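Long-range contacts in pullulanase (Klebsiella oxytoca, PDB 2YOC), which hydrolyses the alpha-1,6-glucosidic bonds in pullulan and in branched alpha-glucans, and is a substrate of a type 2 secretion system: residues V467-T472 and V554-Y559; T374-S379 and V473-D478; L976-D981 and L997-N1002; L771-M776 and V962-T967. All blocks are in the same frame, centred on the assembly; numbering follows the deposited sequence.

Contact 1 (V467-T472 and V554-Y559); sequences VFDLAT and VPEGSY. With CA (calcium ion), chain K.
Asp469 and Glu556 each give one carboxylate oxygen to the same calcium ion, OD1 of Asp469 at 2.3 Å and OE1 of Glu556 at 2.5 Å. The carbonyl O of Leu470 adds a third ligand and Glu475 the remaining protein one. The two carboxylates are nearly coplanar, their planes 11° apart, and the cation probably offsets the repulsion between them. Glutamate suits its place because its longer chain can fold back: CG stands anti to the backbone N (chi1 170°), and a bend at chi2 (57°) turns CD toward the ion. OE1 also accepts a weak bond from Leu470 N (3.1 Å), while Ser558 OG donates to OE2 on its anti lone pair. Leu470 lies across the glutamate at about a right angle, with CG 3.4 Å from OE1 of Glu556. Asp469 OD2 is hydrogen-bonded to OG of Ser376 and ND1 of His551. Between the backbones, Glu556 N donates to Val467 O at 3.0 Å, beside the short antiparallel pairing of Phe468 with Pro555. Val467 and Tyr559 pack beside Ile419 of helix 419-423, Val467 and Pro555 meet Phe572 of helix 567-582, and Asp469 and Val554 rest on Leu372 of strand 371-372.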
loop_
_atom_site.group_PDB
_atom_site.type_symbol
_atom_site.label_atom_id
_atom_site.label_comp_id
_atom_site.label_asym_id
_atom_site.label_seq_id
_atom_site.Cartn_x
_atom_site.Cartn_y
_atom_site.Cartn_z
ATOM N N VAL B 467 9.601 -42.837 -14.997
ATOM C CA VAL B 467 9.653 -44.307 -15.020
ATOM C C VAL B 467 8.602 -44.898 -15.960
ATOM O O VAL B 467 8.419 -46.114 -16.006
ATOM C CB VAL B 467 9.691 -45.023 -13.647
ATOM C CG1 VAL B 467 11.016 -44.797 -12.940
ATOM C CG2 VAL B 467 8.511 -44.645 -12.756
ATOM N N PHE B 468 7.905 -44.034 -16.712
ATOM C CA PHE B 468 7.005 -44.462 -17.778
ATOM C C PHE B 468 7.910 -44.682 -19.037
ATOM O O PHE B 468 9.130 -44.492 -18.967
ATOM C CB PHE B 468 5.910 -43.407 -18.039
ATOM C CG PHE B 468 6.428 -42.015 -18.292
ATOM C CD1 PHE B 468 6.855 -41.635 -19.553
ATOM C CD2 PHE B 468 6.493 -41.080 -17.263
ATOM C CE1 PHE B 468 7.366 -40.349 -19.779
ATOM C CE2 PHE B 468 7.000 -39.794 -17.487
ATOM C CZ PHE B 468 7.424 -39.434 -18.744
ATOM N N ASP B 469 7.336 -45.023 -20.185
ATOM C CA ASP B 469 8.197 -45.224 -21.344
ATOM C C ASP B 469 8.796 -43.952 -21.991
ATOM O O ASP B 469 8.133 -43.267 -22.778
ATOM C CB ASP B 469 7.607 -46.224 -22.350
ATOM C CG ASP B 469 8.456 -46.393 -23.591
ATOM O OD1 ASP B 469 9.704 -46.516 -23.448
ATOM O OD2 ASP B 469 7.881 -46.405 -24.704
ATOM N N LEU B 470 10.074 -43.656 -21.646
ATOM C CA LEU B 470 10.789 -42.510 -22.215
ATOM C C LEU B 470 11.347 -42.883 -23.541
ATOM O O LEU B 470 11.548 -44.064 -23.819
ATOM C CB LEU B 470 11.870 -41.892 -21.309
ATOM C CG LEU B 470 12.590 -42.811 -20.341
ATOM C CD1 LEU B 470 14.076 -42.557 -20.340
ATOM C CD2 LEU B 470 12.021 -42.677 -18.943
ATOM N N ALA B 471 11.544 -41.883 -24.381
ATOM C CA ALA B 471 12.035 -42.025 -25.738
ATOM C C ALA B 471 13.555 -41.873 -25.855
ATOM O O ALA B 471 14.176 -42.527 -26.694
ATOM C CB ALA B 471 11.340 -40.991 -26.621
ATOM N N THR B 472 14.139 -41.027 -24.993
ATOM C CA THR B 472 15.531 -40.554 -24.974
ATOM C C THR B 472 16.679 -41.465 -24.469
ATOM O O THR B 472 17.773 -40.960 -24.167
ATOM C CB THR B 472 15.565 -39.128 -24.428
ATOM O OG1 THR B 472 14.787 -39.063 -23.221
ATOM C CG2 THR B 472 15.039 -38.129 -25.439
ATOM N N VAL B 554 3.328 -47.586 -19.953
ATOM C CA VAL B 554 4.251 -48.716 -19.910
ATOM C C VAL B 554 5.463 -48.246 -19.122
ATOM O O VAL B 554 5.918 -47.110 -19.334
ATOM C CB VAL B 554 4.708 -49.245 -21.298
ATOM C CG1 VAL B 554 5.448 -50.569 -21.162
ATOM C CG2 VAL B 554 3.553 -49.394 -22.266
ATOM N N PRO B 555 6.054 -49.091 -18.258
ATOM C CA PRO B 555 7.294 -48.681 -17.583
ATOM C C PRO B 555 8.426 -48.528 -18.590
ATOM O O PRO B 555 8.373 -49.135 -19.667
ATOM C CB PRO B 555 7.623 -49.874 -16.683
ATOM C CG PRO B 555 6.356 -50.637 -16.563
ATOM C CD PRO B 555 5.640 -50.441 -17.850
ATOM N N GLU B 556 9.466 -47.748 -18.236
ATOM C CA GLU B 556 10.662 -47.625 -19.062
ATOM C C GLU B 556 11.412 -49.001 -19.073
ATOM O O GLU B 556 11.532 -49.656 -18.035
ATOM C CB GLU B 556 11.562 -46.499 -18.528
ATOM C CG GLU B 556 12.954 -46.424 -19.156
ATOM C CD GLU B 556 13.064 -46.279 -20.665
ATOM O OE1 GLU B 556 12.051 -46.022 -21.363
ATOM O OE2 GLU B 556 14.212 -46.366 -21.143
ATOM N N GLY B 557 11.882 -49.422 -20.239
ATOM C CA GLY B 557 12.574 -50.700 -20.376
ATOM C C GLY B 557 14.050 -50.699 -20.050
ATOM O O GLY B 557 14.601 -51.755 -19.747
ATOM N N SER B 558 14.713 -49.530 -20.131
ATOM C CA SER B 558 16.154 -49.445 -19.861
ATOM C C SER B 558 16.466 -49.607 -18.380
ATOM O O SER B 558 17.578 -49.996 -18.048
ATOM C CB SER B 558 16.760 -48.163 -20.417
ATOM O OG SER B 558 16.208 -47.023 -19.779
ATOM N N TYR B 559 15.482 -49.354 -17.499
ATOM C CA TYR B 559 15.626 -49.526 -16.058
ATOM C C TYR B 559 15.348 -50.998 -15.664
ATOM O O TYR B 559 15.457 -51.364 -14.477
ATOM C CB TYR B 559 14.724 -48.535 -15.283
ATOM C CG TYR B 559 14.973 -47.061 -15.544
ATOM C CD1 TYR B 559 16.267 -46.557 -15.649
ATOM C CD2 TYR B 559 13.921 -46.157 -15.592
ATOM C CE1 TYR B 559 16.504 -45.198 -15.867
ATOM C CE2 TYR B 559 14.145 -44.792 -15.785
ATOM C CZ TYR B 559 15.440 -44.318 -15.940
ATOM O OH TYR B 559 15.668 -42.979 -16.133
HETATM CA CA CA K . 11.966 -46.432 -23.875
#

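Contact 2 (T374-S379 and V473-D478); sequences TNSEYS and VNEFSD. With CA (calcium ion), chain K.
The Phe476 ring takes the methyl CG2 of Thr374 over one face, a CH-pi contact 3.8 Å from the ring centroid and 20° off its normal. At the ring's edge, near its plane, lies the carboxylate of Glu377, with OE2 3.3 Å from CE2 of Phe476; its plane is turned 52° from the ring, and the negative oxygen probably finds the weakly positive ring hydrogens favourable. Asn474 OD1 is at the edge too, while CB of Asn375 approaches obliquely. The amides of Asn375 and Asn474 are stacked, their planes only 7° apart. Threonine suits its place because one branch is apolar: with CG2 anti to the backbone N, the methyl meets the ring.

Two bonds join Asn375 to Glu475. Glu475 N donates to OD1 of Asn375 at 3.2 Å, nearly straight but from well above the carbonyl plane, and Asn375 N gives a weak bond of 3.0 Å to OE1 of Glu475. This leaves OE2 of Glu475 to bind the calcium ion at 2.8 Å, its extended chain carrying the carboxylate from the backbone to the metal. Asn375 thus acts as a second-shell residue, steadying a calcium ligand from both backbone and side chain.

Asn474 OD1 accepts from Phe476 N (2.9 Å), in the carbonyl plane, which makes an Asx turn. Glu475 belongs to a calcium site completed by Asp469 and Leu470 of strand 468-470 and by Glu556 of a loop.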
loop_
_atom_site.group_PDB
_atom_site.type_symbol
_atom_site.label_atom_id
_atom_site.label_comp_id
_atom_site.label_asym_id
_atom_site.label_seq_id
_atom_site.Cartn_x
_atom_site.Cartn_y
_atom_site.Cartn_z
ATOM N N THR B 374 11.734 -54.340 -27.174
ATOM C CA THR B 374 12.896 -53.468 -26.913
ATOM C C THR B 374 12.801 -52.198 -27.769
ATOM O O THR B 374 12.475 -52.277 -28.961
ATOM C CB THR B 374 14.216 -54.231 -27.123
ATOM O OG1 THR B 374 14.212 -55.399 -26.314
ATOM C CG2 THR B 374 15.453 -53.397 -26.793
ATOM N N ASN B 375 13.059 -51.035 -27.135
ATOM C CA ASN B 375 13.018 -49.693 -27.724
ATOM C C ASN B 375 11.623 -49.272 -28.263
ATOM O O ASN B 375 11.503 -48.391 -29.136
ATOM C CB ASN B 375 14.196 -49.423 -28.687
ATOM C CG ASN B 375 14.768 -48.010 -28.629
ATOM O OD1 ASN B 375 14.837 -47.368 -27.574
ATOM N ND2 ASN B 375 15.190 -47.492 -29.771
ATOM N N SER B 376 10.562 -49.912 -27.686
ATOM C CA SER B 376 9.145 -49.645 -27.924
ATOM C C SER B 376 8.728 -49.743 -29.395
ATOM O O SER B 376 7.787 -49.073 -29.826
ATOM C CB SER B 376 8.772 -48.298 -27.303
ATOM O OG SER B 376 9.457 -48.109 -26.071
ATOM N N GLU B 377 9.415 -50.610 -30.154
ATOM C CA GLU B 377 9.158 -50.797 -31.589
ATOM C C GLU B 377 7.810 -51.442 -31.866
ATOM O O GLU B 377 7.187 -51.129 -32.888
ATOM C CB GLU B 377 10.262 -51.614 -32.264
ATOM C CG GLU B 377 11.628 -50.955 -32.240
ATOM C CD GLU B 377 12.742 -51.818 -32.800
ATOM O OE1 GLU B 377 12.519 -53.040 -32.974
ATOM O OE2 GLU B 377 13.843 -51.275 -33.051
ATOM N N TYR B 378 7.386 -52.377 -30.986
ATOM C CA TYR B 378 6.116 -53.101 -31.106
ATOM C C TYR B 378 5.392 -53.107 -29.771
ATOM O O TYR B 378 6.019 -53.280 -28.714
ATOM C CB TYR B 378 6.328 -54.566 -31.540
ATOM C CG TYR B 378 7.083 -54.769 -32.834
ATOM C CD1 TYR B 378 8.476 -54.737 -32.863
ATOM C CD2 TYR B 378 6.414 -55.099 -34.010
ATOM C CE1 TYR B 378 9.180 -54.948 -34.048
ATOM C CE2 TYR B 378 7.109 -55.371 -35.188
ATOM C CZ TYR B 378 8.493 -55.282 -35.208
ATOM O OH TYR B 378 9.184 -55.508 -36.384
ATOM N N SER B 379 4.055 -52.977 -29.822
ATOM C CA SER B 379 3.226 -53.092 -28.620
ATOM C C SER B 379 3.072 -54.619 -28.345
ATOM O O SER B 379 3.194 -55.431 -29.270
ATOM C CB SER B 379 1.856 -52.465 -28.848
ATOM O OG SER B 379 1.909 -51.123 -29.288
ATOM N N VAL B 473 16.467 -42.783 -24.418
ATOM C CA VAL B 473 17.538 -43.728 -24.085
ATOM C C VAL B 473 17.322 -44.951 -24.975
ATOM O O VAL B 473 16.216 -45.503 -24.995
ATOM C CB VAL B 473 17.680 -44.091 -22.580
ATOM C CG1 VAL B 473 18.627 -45.270 -22.365
ATOM C CG2 VAL B 473 18.136 -42.900 -21.751
ATOM N N ASN B 474 18.367 -45.360 -25.730
ATOM C CA ASN B 474 18.279 -46.535 -26.576
ATOM C C ASN B 474 18.254 -47.755 -25.671
ATOM O O ASN B 474 19.167 -47.941 -24.850
ATOM C CB ASN B 474 19.446 -46.595 -27.550
ATOM C CG ASN B 474 19.219 -47.532 -28.717
ATOM O OD1 ASN B 474 18.845 -48.692 -28.564
ATOM N ND2 ASN B 474 19.463 -47.055 -29.918
ATOM N N GLU B 475 17.170 -48.550 -25.781
ATOM C CA GLU B 475 16.940 -49.752 -24.962
ATOM C C GLU B 475 17.747 -50.944 -25.434
ATOM O O GLU B 475 17.808 -51.956 -24.735
ATOM C CB GLU B 475 15.440 -50.089 -24.820
ATOM C CG GLU B 475 14.594 -48.937 -24.308
ATOM C CD GLU B 475 13.248 -49.298 -23.728
ATOM O OE1 GLU B 475 12.474 -50.052 -24.362
ATOM O OE2 GLU B 475 12.925 -48.725 -22.669
ATOM N N PHE B 476 18.392 -50.816 -26.601
ATOM C CA PHE B 476 19.297 -51.838 -27.130
ATOM C C PHE B 476 20.635 -51.608 -26.442
ATOM O O PHE B 476 21.195 -50.506 -26.543
ATOM C CB PHE B 476 19.427 -51.733 -28.662
ATOM C CG PHE B 476 18.155 -52.095 -29.397
ATOM C CD1 PHE B 476 17.755 -53.422 -29.513
ATOM C CD2 PHE B 476 17.352 -51.110 -29.965
ATOM C CE1 PHE B 476 16.577 -53.759 -30.197
ATOM C CE2 PHE B 476 16.180 -51.451 -30.658
ATOM C CZ PHE B 476 15.799 -52.771 -30.765
ATOM N N SER B 477 21.095 -52.604 -25.670
ATOM C CA SER B 477 22.321 -52.505 -24.874
ATOM C C SER B 477 23.535 -52.077 -25.717
ATOM O O SER B 477 24.234 -51.111 -25.388
ATOM C CB SER B 477 22.591 -53.815 -24.129
ATOM O OG SER B 477 23.135 -54.842 -24.951
ATOM N N ASP B 478 23.712 -52.765 -26.848
ATOM C CA ASP B 478 24.785 -52.586 -27.803
ATOM C C ASP B 478 24.765 -51.328 -28.671
ATOM O O ASP B 478 25.652 -51.144 -29.489
ATOM C CB ASP B 478 25.005 -53.897 -28.537
ATOM C CG ASP B 478 25.582 -54.941 -27.556
ATOM O OD1 ASP B 478 25.527 -54.709 -26.310
ATOM O OD2 ASP B 478 26.144 -55.943 -28.020
HETATM CA CA CA K . 11.966 -46.432 -23.875
#

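Contact 3 (L976-D981 and L997-N1002); sequences LVMTVD and LVVAIN
Met978, a selenomethionine here, and Val999 lie side by side and point the same way, the methyl CE of Met978 reaching CG2 of Val999 at 3.8 Å. CG of Met978 is anti to the backbone N (chi1 -169°), and the chain runs on straight until chi3 (67°) bends it. Being unbranched, the chain can turn at this last torsion and lay CE against Val999. On the same face Leu976 pairs with Ile1001 and Val980 with Leu997; in both pairs the side chains come closest at their CB atoms, 4.1 Å from CB of Leu976 to CB of Ile1001.

The other face carries Val977, Thr979, Val998 and Ala1000. Thr979 and Val998 also run side by side, with CG2 of Thr979 4.2 Å from CG2 of Val998. Val977 spreads its two methyls between partners: CG1 faces CG1 of Val998, and CG2 lies 4.4 Å from CB of Ala1000. Beta-branched residues suit such strands, since their branching favours the extended backbone and gives each residue a broad apolar flank.

The backbones are antiparallel, with axes 4.7 Å apart and directions 170° apart. Met978 N donates to Val999 O at 2.8 Å and Val999 N to Met978 O; Leu976 with Ile1001 and Val980 with Leu997 also exchange both bonds, giving six in all.

These are interior strands of the C-terminal antiparallel sheet. Strand 962-965 flanks 975-981, and strand 1050-1057 flanks 994-1002. Helix 762-776 packs on the face of Leu976 and Ile1001 through Thr772, Arg773 and Met776.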
loop_
_atom_site.group_PDB
_atom_site.type_symbol
_atom_site.label_atom_id
_atom_site.label_comp_id
_atom_site.label_asym_id
_atom_site.label_seq_id
_atom_site.Cartn_x
_atom_site.Cartn_y
_atom_site.Cartn_z
ATOM N N LEU B 976 13.759 -16.582 12.570
ATOM C CA LEU B 976 12.420 -17.044 12.235
ATOM C C LEU B 976 11.871 -17.754 13.448
ATOM O O LEU B 976 12.437 -18.749 13.903
ATOM C CB LEU B 976 12.427 -17.951 10.992
ATOM C CG LEU B 976 12.896 -17.287 9.705
ATOM C CD1 LEU B 976 13.482 -18.303 8.753
ATOM C CD2 LEU B 976 11.786 -16.486 9.056
ATOM N N VAL B 977 10.817 -17.175 14.030
ATOM C CA VAL B 977 10.197 -17.683 15.250
ATOM C C VAL B 977 8.723 -17.982 15.001
ATOM O O VAL B 977 7.934 -17.055 14.776
ATOM C CB VAL B 977 10.448 -16.761 16.477
ATOM C CG1 VAL B 977 9.664 -17.235 17.688
ATOM C CG2 VAL B 977 11.935 -16.700 16.820
HETATM N N MSE B 978 8.356 -19.287 15.022
HETATM C CA MSE B 978 6.986 -19.734 14.787
HETATM C C MSE B 978 6.406 -20.346 16.029
HETATM O O MSE B 978 7.062 -21.174 16.658
HETATM C CB MSE B 978 6.944 -20.742 13.634
HETATM C CG MSE B 978 5.521 -21.066 13.153
HETATM SE SE MSE B 978 5.460 -22.255 11.607
HETATM C CE MSE B 978 6.156 -23.870 12.398
ATOM N N THR B 979 5.168 -19.963 16.372
ATOM C CA THR B 979 4.480 -20.513 17.531
ATOM C C THR B 979 3.236 -21.287 17.073
ATOM O O THR B 979 2.521 -20.797 16.200
ATOM C CB THR B 979 4.164 -19.430 18.595
ATOM O OG1 THR B 979 3.081 -18.612 18.173
ATOM C CG2 THR B 979 5.360 -18.583 18.974
ATOM N N VAL B 980 3.001 -22.507 17.635
ATOM C CA VAL B 980 1.845 -23.355 17.305
ATOM C C VAL B 980 1.072 -23.664 18.579
ATOM O O VAL B 980 1.606 -24.302 19.485
ATOM C CB VAL B 980 2.187 -24.639 16.506
ATOM C CG1 VAL B 980 0.909 -25.374 16.107
ATOM C CG2 VAL B 980 3.035 -24.317 15.262
ATOM N N ASP B 981 -0.186 -23.214 18.647
ATOM C CA ASP B 981 -1.035 -23.380 19.812
ATOM C C ASP B 981 -1.699 -24.740 19.888
ATOM O O ASP B 981 -2.185 -25.258 18.885
ATOM C CB ASP B 981 -2.111 -22.273 19.869
ATOM C CG ASP B 981 -2.707 -22.056 21.251
ATOM O OD1 ASP B 981 -2.096 -22.501 22.231
ATOM O OD2 ASP B 981 -3.784 -21.418 21.353
ATOM N N LEU B 997 4.004 -25.245 20.751
ATOM C CA LEU B 997 5.307 -25.422 20.090
ATOM C C LEU B 997 5.952 -24.122 19.665
ATOM O O LEU B 997 5.264 -23.184 19.248
ATOM C CB LEU B 997 5.107 -26.249 18.812
ATOM C CG LEU B 997 6.040 -27.401 18.548
ATOM C CD1 LEU B 997 6.774 -27.843 19.825
ATOM C CD2 LEU B 997 5.275 -28.561 17.939
ATOM N N VAL B 998 7.296 -24.105 19.686
ATOM C CA VAL B 998 8.099 -22.975 19.204
ATOM C C VAL B 998 9.185 -23.484 18.252
ATOM O O VAL B 998 9.976 -24.356 18.627
ATOM C CB VAL B 998 8.670 -22.027 20.299
ATOM C CG1 VAL B 998 9.523 -20.930 19.685
ATOM C CG2 VAL B 998 7.560 -21.405 21.129
ATOM N N VAL B 999 9.207 -22.955 17.027
ATOM C CA VAL B 999 10.257 -23.262 16.077
ATOM C C VAL B 999 11.111 -21.991 15.979
ATOM O O VAL B 999 10.605 -20.910 15.638
ATOM C CB VAL B 999 9.744 -23.740 14.699
ATOM C CG1 VAL B 999 10.902 -23.971 13.726
ATOM C CG2 VAL B 999 8.907 -25.002 14.824
ATOM N N ALA B 1000 12.393 -22.112 16.314
ATOM C CA ALA B 1000 13.298 -20.984 16.220
ATOM C C ALA B 1000 14.432 -21.324 15.283
ATOM O O ALA B 1000 15.105 -22.332 15.469
ATOM C CB ALA B 1000 13.813 -20.587 17.591
ATOM N N ILE B 1001 14.579 -20.523 14.224
ATOM C CA ILE B 1001 15.620 -20.683 13.224
ATOM C C ILE B 1001 16.457 -19.413 13.233
ATOM O O ILE B 1001 15.953 -18.353 12.841
ATOM C CB ILE B 1001 15.014 -20.973 11.821
ATOM C CG1 ILE B 1001 14.184 -22.277 11.824
ATOM C CG2 ILE B 1001 16.103 -20.993 10.720
ATOM C CD1 ILE B 1001 13.223 -22.398 10.648
ATOM N N ASN B 1002 17.724 -19.513 13.696
ATOM C CA ASN B 1002 18.635 -18.372 13.711
ATOM C C ASN B 1002 19.607 -18.485 12.538
ATOM O O ASN B 1002 20.686 -19.069 12.657
ATOM C CB ASN B 1002 19.360 -18.211 15.060
ATOM C CG ASN B 1002 20.189 -16.945 15.177
ATOM O OD1 ASN B 1002 19.835 -15.872 14.665
ATOM N ND2 ASN B 1002 21.297 -17.041 15.895
#

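Contact 4 (L771-M776 and V962-T967); sequences LTRLGM and VDFRNT. With SO4 (sulfate ion), chain U.
Arg773 and Phe964 make the main apolar contact. CB of Arg773 sits over the centre of the Phe964 ring, 3.8 Å from the centroid and 9° off the normal, a CH-pi contact. Farther out, CD of Arg773 is 3.8 Å from CG of Phe964. It is CB, CG and CD of the stem that lie against the ring; the guanidinium is inclined 60° to it. CB of Met776, a selenomethionine, meets the ring's edge. Thr967 offers its methyl CG2 to one face of the guanidinium, 3.7 Å from NE of Arg773, which a bend at chi3 (-75°) places there. An arginine fits because its stem is apolar while its tip remains polar.

The contact joins helix 762-776 to strand 962-965, an outermost strand of the antiparallel sheet in the C-terminal domain.

The polar link across the contact is indirect: one water accepts from NH1 of Arg773 and donates to O of Arg965. Separately, NH2 of Arg773 has a salt bridge to Asp770 and a hydrogen bond to Gln971.

A sulfate ion, probably a crystallisation additive, is bound by Asn966 N, which donates to O4 at 3.0 Å, and more weakly by Thr967 N and OG1.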
loop_
_atom_site.group_PDB
_atom_site.type_symbol
_atom_site.label_atom_id
_atom_site.label_comp_id
_atom_site.label_asym_id
_atom_site.label_seq_id
_atom_site.Cartn_x
_atom_site.Cartn_y
_atom_site.Cartn_z
ATOM N N LEU B 771 8.031 -13.666 3.168
ATOM C CA LEU B 771 7.679 -14.761 2.260
ATOM C C LEU B 771 7.974 -16.116 2.881
ATOM O O LEU B 771 7.128 -17.006 2.790
ATOM C CB LEU B 771 8.326 -14.616 0.869
ATOM C CG LEU B 771 7.759 -13.532 -0.097
ATOM C CD1 LEU B 771 8.687 -13.317 -1.269
ATOM C CD2 LEU B 771 6.378 -13.888 -0.626
ATOM N N THR B 772 9.119 -16.255 3.576
ATOM C CA THR B 772 9.481 -17.496 4.267
ATOM C C THR B 772 8.427 -17.877 5.332
ATOM O O THR B 772 7.888 -18.981 5.295
ATOM C CB THR B 772 10.919 -17.404 4.799
ATOM O OG1 THR B 772 11.774 -17.140 3.680
ATOM C CG2 THR B 772 11.382 -18.683 5.531
ATOM N N ARG B 773 8.104 -16.940 6.238
ATOM C CA ARG B 773 7.110 -17.140 7.299
ATOM C C ARG B 773 5.800 -17.628 6.697
ATOM O O ARG B 773 5.327 -18.707 7.050
ATOM C CB ARG B 773 6.907 -15.843 8.108
ATOM C CG ARG B 773 8.083 -15.534 9.062
ATOM C CD ARG B 773 7.794 -14.397 10.018
ATOM N NE ARG B 773 7.843 -13.105 9.340
ATOM C CZ ARG B 773 8.845 -12.246 9.457
ATOM N NH1 ARG B 773 9.872 -12.521 10.253
ATOM N NH2 ARG B 773 8.818 -11.092 8.797
ATOM N N LEU B 774 5.271 -16.882 5.714
ATOM C CA LEU B 774 4.044 -17.241 5.030
ATOM C C LEU B 774 4.092 -18.708 4.520
ATOM O O LEU B 774 3.134 -19.466 4.745
ATOM C CB LEU B 774 3.794 -16.249 3.892
ATOM C CG LEU B 774 2.465 -16.342 3.165
ATOM C CD1 LEU B 774 1.280 -16.352 4.131
ATOM C CD2 LEU B 774 2.324 -15.217 2.190
ATOM N N GLY B 775 5.232 -19.087 3.909
ATOM C CA GLY B 775 5.491 -20.431 3.416
ATOM C C GLY B 775 5.484 -21.449 4.545
ATOM O O GLY B 775 4.793 -22.473 4.455
HETATM N N MSE B 776 6.214 -21.153 5.658
HETATM C CA MSE B 776 6.263 -22.027 6.841
HETATM C C MSE B 776 4.856 -22.274 7.414
HETATM O O MSE B 776 4.615 -23.342 7.980
HETATM C CB MSE B 776 7.176 -21.446 7.904
HETATM C CG MSE B 776 8.605 -21.386 7.442
HETATM SE SE MSE B 776 9.811 -21.122 8.894
HETATM C CE MSE B 776 9.641 -22.899 9.804
ATOM N N VAL B 962 -1.315 -21.169 14.459
ATOM C CA VAL B 962 -0.021 -20.671 13.995
ATOM C C VAL B 962 0.043 -19.140 13.993
ATOM O O VAL B 962 -0.885 -18.447 13.544
ATOM C CB VAL B 962 0.364 -21.274 12.628
ATOM C CG1 VAL B 962 1.659 -20.667 12.088
ATOM C CG2 VAL B 962 0.468 -22.783 12.712
ATOM N N ASP B 963 1.154 -18.640 14.533
ATOM C CA ASP B 963 1.556 -17.240 14.600
ATOM C C ASP B 963 3.080 -17.176 14.687
ATOM O O ASP B 963 3.737 -18.201 14.911
ATOM C CB ASP B 963 0.862 -16.476 15.759
ATOM C CG ASP B 963 0.729 -14.953 15.598
ATOM O OD1 ASP B 963 0.968 -14.435 14.473
ATOM O OD2 ASP B 963 0.344 -14.290 16.573
ATOM N N PHE B 964 3.631 -15.968 14.474
ATOM C CA PHE B 964 5.061 -15.692 14.478
ATOM C C PHE B 964 5.408 -14.515 15.337
ATOM O O PHE B 964 4.623 -13.559 15.444
ATOM C CB PHE B 964 5.558 -15.397 13.058
ATOM C CG PHE B 964 5.332 -16.490 12.052
ATOM C CD1 PHE B 964 6.277 -17.487 11.862
ATOM C CD2 PHE B 964 4.188 -16.506 11.269
ATOM C CE1 PHE B 964 6.086 -18.479 10.901
ATOM C CE2 PHE B 964 3.988 -17.512 10.319
ATOM C CZ PHE B 964 4.934 -18.497 10.152
ATOM N N ARG B 965 6.636 -14.576 15.907
ATOM C CA ARG B 965 7.290 -13.512 16.697
ATOM C C ARG B 965 8.528 -13.039 15.914
ATOM O O ARG B 965 8.934 -13.705 14.959
ATOM C CB ARG B 965 7.678 -13.965 18.113
ATOM C CG ARG B 965 6.734 -14.976 18.723
ATOM C CD ARG B 965 5.545 -14.293 19.340
ATOM N NE ARG B 965 5.599 -14.315 20.797
ATOM C CZ ARG B 965 5.824 -13.254 21.570
ATOM N NH1 ARG B 965 6.052 -12.057 21.025
ATOM N NH2 ARG B 965 5.827 -13.379 22.893
ATOM N N ASN B 966 9.124 -11.900 16.319
ATOM C CA ASN B 966 10.258 -11.226 15.657
ATOM C C ASN B 966 9.790 -10.778 14.273
ATOM O O ASN B 966 10.388 -11.065 13.235
ATOM C CB ASN B 966 11.551 -12.062 15.626
ATOM C CG ASN B 966 12.687 -11.355 14.932
ATOM O OD1 ASN B 966 13.037 -10.207 15.245
ATOM N ND2 ASN B 966 13.175 -11.969 13.873
ATOM N N THR B 967 8.643 -10.135 14.295
ATOM C CA THR B 967 7.955 -9.631 13.129
ATOM C C THR B 967 7.916 -8.112 13.241
ATOM O O THR B 967 8.192 -7.558 14.321
ATOM C CB THR B 967 6.556 -10.275 13.035
ATOM O OG1 THR B 967 5.943 -10.277 14.326
ATOM C CG2 THR B 967 6.608 -11.689 12.525
HETATM S S SO4 U . 7.006 -9.621 18.158
HETATM O O1 SO4 U . 7.365 -8.729 17.031
HETATM O O2 SO4 U . 6.065 -10.635 17.669
HETATM O O3 SO4 U . 6.338 -8.863 19.219
HETATM O O4 SO4 U . 8.252 -10.237 18.715
HETATM O O HOH W 1 10.060 -14.680 12.554
#

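From the N terminus, contact 2 closes a loop of 93 residues by bringing 473-478 back to 374-379. Contact 1 opens at 467-472, inside that span, and closes at 554-559, beyond it, so the two cross. They touch, share one calcium ion, and join the loop between strands 371-372 and 379-380 to the long connection between barrel strands 461-464 and 586-591. Much later, contact 4 joins helix 762-776 to strand 962-965 over 185 residues, and contact 3 then closes a short 15-residue connection within the same sheet. Strand 962-965 pairs with 975-981, which ties these two together. The centres of contacts 1 and 4 lie about 42 Å apart, those of contacts 2 and 3 about 53 Å.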